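Local coordinates for protein titin (Homo sapiens, PDB 6H4L) that forms one immunoglobulin-like domain of the giant sarcomeric muscle protein, from its M-band segment, and probably serves there as a structural link in the filament, at residues Ile68-Arg80 and Lys87-Thr99. Residues are numbered along the deposited sequence; the frame is centred on the assembly and turned at random.
Sequences ILDCHTDDSGTYR and KGEASDYATLDVT
Tyr-79 and Leu-96 meet on the inner face of the F-G hairpin of this I-set immunoglobulin sandwich, where ring atom CE2 lies 3.8 Å from Leu-96 CB. Ile-68 CD1 covers one face of the ring, and the phenol OH donates in the carbonyl plane to Asp-75 O at 2.6 Å, the tyrosine corner of Ig domains. Leu-96, its CG anti to the backbone N (chi1 -174°), sends CD2 to 3.5 Å from that same Asp-75 O, with Phe-28 of the facing sheet also against it. Beyond it, Val-98 fits its two methyls under the 71-73 turn, CG2 3.2 Å from His-72 O, while its N-H runs to Ser-76 OG at 3.1 Å. His-72 and Asp-70 bind a zinc ion. On the outer face Arg-80 turns a face of its guanidinium to Tyr-93, meeting it at a slant, NH2 3.6 Å from Tyr-93 CD2 and the planes 36° apart. A bend at chi3 (-65°) brings NH1 to Ser-91 OG, 3.0 Å away near the guanidinium plane. Ser-91 OG also bonds to Ala-81 O. Four backbone bonds join Gly-77 with Leu-96 and Tyr-79 with Ala-94. The turn before strand F is thus held to F by the phenol bond, which satisfies the tyrosine hydroxyl, and to G by apolar packing and the Val-98-Ser-76 bond.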
loop_
_atom_site.group_PDB
_atom_site.type_symbol
_atom_site.label_atom_id
_atom_site.label_comp_id
_atom_site.label_asym_id
_atom_site.label_seq_id
_atom_site.Cartn_x
_atom_site.Cartn_y
_atom_site.Cartn_z
ATOM N N ILE A 68 8.719 3.616 1.920
ATOM C CA ILE A 68 9.528 3.130 3.041
ATOM C C ILE A 68 10.933 3.666 2.839
ATOM O O ILE A 68 11.538 3.440 1.788
ATOM C CB ILE A 68 9.567 1.589 3.079
ATOM C CG1 ILE A 68 8.146 1.012 3.092
ATOM C CG2 ILE A 68 10.379 1.096 4.291
ATOM C CD1 ILE A 68 7.952 -0.137 2.128
ATOM N N LEU A 69 11.446 4.392 3.830
ATOM C CA LEU A 69 12.736 5.045 3.706
ATOM C C LEU A 69 13.822 4.205 4.361
ATOM O O LEU A 69 13.550 3.489 5.322
ATOM C CB LEU A 69 12.703 6.411 4.388
ATOM C CG LEU A 69 11.703 7.442 3.875
ATOM C CD1 LEU A 69 11.986 8.777 4.549
ATOM C CD2 LEU A 69 11.810 7.567 2.370
ATOM N N ASP A 70 15.042 4.301 3.836
ATOM C CA ASP A 70 16.222 3.700 4.446
ATOM C C ASP A 70 16.052 2.214 4.768
ATOM O O ASP A 70 16.238 1.788 5.904
ATOM C CB ASP A 70 16.586 4.465 5.703
ATOM C CG ASP A 70 17.862 3.954 6.335
ATOM O OD1 ASP A 70 18.712 3.496 5.556
ATOM O OD2 ASP A 70 17.931 3.979 7.572
ATOM N N CYS A 71 15.740 1.442 3.736
ATOM C CA CYS A 71 15.371 0.036 3.871
ATOM C C CYS A 71 16.454 -0.882 4.408
ATOM O O CYS A 71 17.561 -0.919 3.883
ATOM C CB CYS A 71 14.904 -0.503 2.523
ATOM S SG CYS A 71 13.285 0.122 2.024
ATOM N N HIS A 72 16.108 -1.644 5.443
ATOM C CA HIS A 72 17.008 -2.652 5.992
ATOM C C HIS A 72 16.367 -4.028 5.876
ATOM O O HIS A 72 15.238 -4.154 5.379
ATOM C CB HIS A 72 17.332 -2.349 7.456
ATOM C CG HIS A 72 17.974 -1.013 7.674
ATOM N ND1 HIS A 72 17.744 -0.255 8.801
ATOM C CD2 HIS A 72 18.842 -0.304 6.913
ATOM C CE1 HIS A 72 18.438 0.865 8.725
ATOM N NE2 HIS A 72 19.116 0.858 7.592
ATOM N N THR A 73 17.078 -5.056 6.331
ATOM C CA THR A 73 16.578 -6.422 6.227
ATOM C C THR A 73 15.224 -6.582 6.915
ATOM O O THR A 73 14.346 -7.295 6.418
ATOM C CB THR A 73 17.578 -7.433 6.802
ATOM O OG1 THR A 73 18.826 -7.311 6.107
ATOM C CG2 THR A 73 17.051 -8.850 6.646
ATOM N N ASP A 74 15.055 -5.898 8.041
ATOM C CA ASP A 74 13.819 -5.975 8.822
ATOM C C ASP A 74 12.598 -5.453 8.069
ATOM O O ASP A 74 11.462 -5.712 8.460
ATOM C CB ASP A 74 13.972 -5.200 10.133
ATOM N N ASP A 75 12.839 -4.710 6.997
ATOM C CA ASP A 75 11.763 -4.105 6.218
ATOM C C ASP A 75 11.233 -5.034 5.139
ATOM O O ASP A 75 10.220 -4.744 4.503
ATOM C CB ASP A 75 12.254 -2.802 5.599
ATOM C CG ASP A 75 12.512 -1.740 6.636
ATOM O OD1 ASP A 75 11.628 -1.534 7.496
ATOM O OD2 ASP A 75 13.600 -1.126 6.604
ATOM N N SER A 76 11.925 -6.146 4.929
ATOM C CA SER A 76 11.494 -7.137 3.952
ATOM C C SER A 76 10.194 -7.774 4.414
ATOM O O SER A 76 9.868 -7.755 5.600
ATOM C CB SER A 76 12.560 -8.223 3.783
ATOM O OG SER A 76 13.808 -7.672 3.404
ATOM N N GLY A 77 9.452 -8.346 3.474
ATOM C CA GLY A 77 8.261 -9.088 3.827
ATOM C C GLY A 77 7.072 -8.669 3.000
ATOM O O GLY A 77 7.223 -8.082 1.922
ATOM N N THR A 78 5.882 -8.955 3.516
ATOM C CA THR A 78 4.643 -8.696 2.796
ATOM C C THR A 78 4.039 -7.362 3.196
ATOM O O THR A 78 3.829 -7.101 4.382
ATOM C CB THR A 78 3.615 -9.814 3.072
ATOM O OG1 THR A 78 4.180 -11.081 2.702
ATOM C CG2 THR A 78 2.326 -9.571 2.298
ATOM N N TYR A 79 3.751 -6.523 2.200
ATOM C CA TYR A 79 3.056 -5.266 2.436
ATOM C C TYR A 79 1.692 -5.379 1.812
ATOM O O TYR A 79 1.572 -5.832 0.675
ATOM C CB TYR A 79 3.830 -4.082 1.850
ATOM C CG TYR A 79 5.059 -3.773 2.676
ATOM C CD1 TYR A 79 5.005 -2.855 3.720
ATOM C CD2 TYR A 79 6.252 -4.426 2.431
ATOM C CE1 TYR A 79 6.126 -2.590 4.501
ATOM C CE2 TYR A 79 7.383 -4.167 3.210
ATOM C CZ TYR A 79 7.303 -3.243 4.232
ATOM O OH TYR A 79 8.409 -2.972 5.009
ATOM N N ARG A 80 0.674 -4.981 2.570
ATOM C CA ARG A 80 -0.704 -5.096 2.103
ATOM C C ARG A 80 -1.451 -3.777 2.263
ATOM O O ARG A 80 -1.339 -3.114 3.298
ATOM C CB ARG A 80 -1.420 -6.200 2.897
ATOM C CG ARG A 80 -2.918 -6.299 2.607
ATOM C CD ARG A 80 -3.602 -7.330 3.495
ATOM N NE ARG A 80 -3.143 -8.694 3.256
ATOM C CZ ARG A 80 -3.729 -9.540 2.414
ATOM N NH1 ARG A 80 -4.781 -9.149 1.702
ATOM N NH2 ARG A 80 -3.258 -10.774 2.274
ATOM N N LYS A 87 -19.713 0.128 0.704
ATOM C CA LYS A 87 -20.119 -0.835 -0.313
ATOM C C LYS A 87 -19.307 -2.125 -0.341
ATOM O O LYS A 87 -19.786 -3.139 -0.852
ATOM C CB LYS A 87 -20.058 -0.194 -1.701
ATOM C CG LYS A 87 -21.209 0.722 -2.005
ATOM C CD LYS A 87 -22.489 -0.099 -2.116
ATOM C CE LYS A 87 -23.567 0.629 -2.861
ATOM N NZ LYS A 87 -24.734 -0.274 -3.036
ATOM N N GLY A 88 -18.072 -2.087 0.166
ATOM C CA GLY A 88 -17.231 -3.269 0.149
ATOM C C GLY A 88 -15.771 -2.992 0.412
ATOM O O GLY A 88 -15.417 -1.934 0.919
ATOM N N GLU A 89 -14.932 -3.950 0.055
ATOM C CA GLU A 89 -13.507 -3.812 0.310
ATOM C C GLU A 89 -12.696 -4.494 -0.775
ATOM O O GLU A 89 -13.163 -5.427 -1.426
ATOM C CB GLU A 89 -13.162 -4.393 1.683
ATOM C CG GLU A 89 -13.234 -5.898 1.777
ATOM C CD GLU A 89 -12.602 -6.432 3.058
ATOM O OE1 GLU A 89 -12.182 -5.616 3.909
ATOM O OE2 GLU A 89 -12.515 -7.669 3.206
ATOM N N ALA A 90 -11.470 -4.014 -0.968
ATOM C CA ALA A 90 -10.542 -4.663 -1.879
ATOM C C ALA A 90 -9.199 -4.642 -1.194
ATOM O O ALA A 90 -8.923 -3.742 -0.407
ATOM C CB ALA A 90 -10.452 -3.891 -3.174
ATOM N N SER A 91 -8.358 -5.615 -1.512
ATOM C CA SER A 91 -7.034 -5.654 -0.891
ATOM C C SER A 91 -6.012 -6.139 -1.892
ATOM O O SER A 91 -6.339 -6.857 -2.845
ATOM C CB SER A 91 -7.043 -6.564 0.339
ATOM O OG SER A 91 -5.805 -6.458 1.041
ATOM N N ASP A 92 -4.762 -5.727 -1.689
ATOM C CA ASP A 92 -3.674 -6.129 -2.571
ATOM C C ASP A 92 -2.453 -6.303 -1.689
ATOM O O ASP A 92 -2.352 -5.667 -0.644
ATOM C CB ASP A 92 -3.412 -5.037 -3.610
ATOM C CG ASP A 92 -2.385 -5.439 -4.655
ATOM O OD1 ASP A 92 -2.289 -6.631 -5.014
ATOM O OD2 ASP A 92 -1.672 -4.537 -5.128
ATOM N N TYR A 93 -1.543 -7.183 -2.089
ATOM C CA TYR A 93 -0.317 -7.358 -1.321
ATOM C C TYR A 93 0.838 -7.685 -2.248
ATOM O O TYR A 93 0.636 -8.164 -3.360
ATOM C CB TYR A 93 -0.485 -8.450 -0.266
ATOM C CG TYR A 93 -0.705 -9.833 -0.833
ATOM C CD1 TYR A 93 0.366 -10.660 -1.141
ATOM C CD2 TYR A 93 -1.987 -10.310 -1.059
ATOM C CE1 TYR A 93 0.167 -11.928 -1.660
ATOM C CE2 TYR A 93 -2.197 -11.582 -1.576
ATOM C CZ TYR A 93 -1.117 -12.382 -1.878
ATOM O OH TYR A 93 -1.317 -13.643 -2.394
ATOM N N ALA A 94 2.050 -7.422 -1.773
ATOM C CA ALA A 94 3.256 -7.692 -2.536
ATOM C C ALA A 94 4.406 -7.851 -1.558
ATOM O O ALA A 94 4.293 -7.499 -0.384
ATOM C CB ALA A 94 3.540 -6.549 -3.521
ATOM N N THR A 95 5.519 -8.373 -2.055
ATOM C CA THR A 95 6.671 -8.627 -1.205
ATOM C C THR A 95 7.795 -7.641 -1.462
ATOM O O THR A 95 8.038 -7.234 -2.596
ATOM C CB THR A 95 7.217 -10.047 -1.413
ATOM O OG1 THR A 95 7.658 -10.197 -2.768
ATOM C CG2 THR A 95 6.151 -11.081 -1.106
ATOM N N LEU A 96 8.475 -7.255 -0.390
ATOM C CA LEU A 96 9.714 -6.499 -0.501
ATOM C C LEU A 96 10.887 -7.391 -0.129
ATOM O O LEU A 96 10.862 -8.068 0.900
ATOM C CB LEU A 96 9.694 -5.292 0.432
ATOM C CG LEU A 96 10.899 -4.362 0.269
ATOM C CD1 LEU A 96 10.935 -3.750 -1.130
ATOM C CD2 LEU A 96 10.899 -3.286 1.344
ATOM N N ASP A 97 11.915 -7.394 -0.970
ATOM C CA ASP A 97 13.164 -8.063 -0.634
ATOM C C ASP A 97 14.277 -7.039 -0.595
ATOM O O ASP A 97 14.684 -6.509 -1.627
ATOM C CB ASP A 97 13.486 -9.165 -1.644
ATOM C CG ASP A 97 12.624 -10.398 -1.453
ATOM O OD1 ASP A 97 12.426 -10.816 -0.291
ATOM O OD2 ASP A 97 12.138 -10.946 -2.465
ATOM N N VAL A 98 14.760 -6.753 0.608
ATOM C CA VAL A 98 15.881 -5.839 0.774
ATOM C C VAL A 98 17.190 -6.614 0.640
ATOM O O VAL A 98 17.485 -7.500 1.441
ATOM C CB VAL A 98 15.810 -5.103 2.126
ATOM C CG1 VAL A 98 16.868 -4.013 2.196
ATOM C CG2 VAL A 98 14.425 -4.508 2.324
ATOM N N THR A 99 17.965 -6.284 -0.387
ATOM C CA THR A 99 19.168 -7.044 -0.719
ATOM C C THR A 99 20.436 -6.359 -0.218
ATOM O O THR A 99 20.528 -5.133 -0.218
ATOM C CB THR A 99 19.276 -7.258 -2.239
ATOM O OG1 THR A 99 19.448 -5.992 -2.888
ATOM C CG2 THR A 99 18.010 -7.921 -2.767
HETATM O O HOH W 1 15.730 -10.002 2.852
#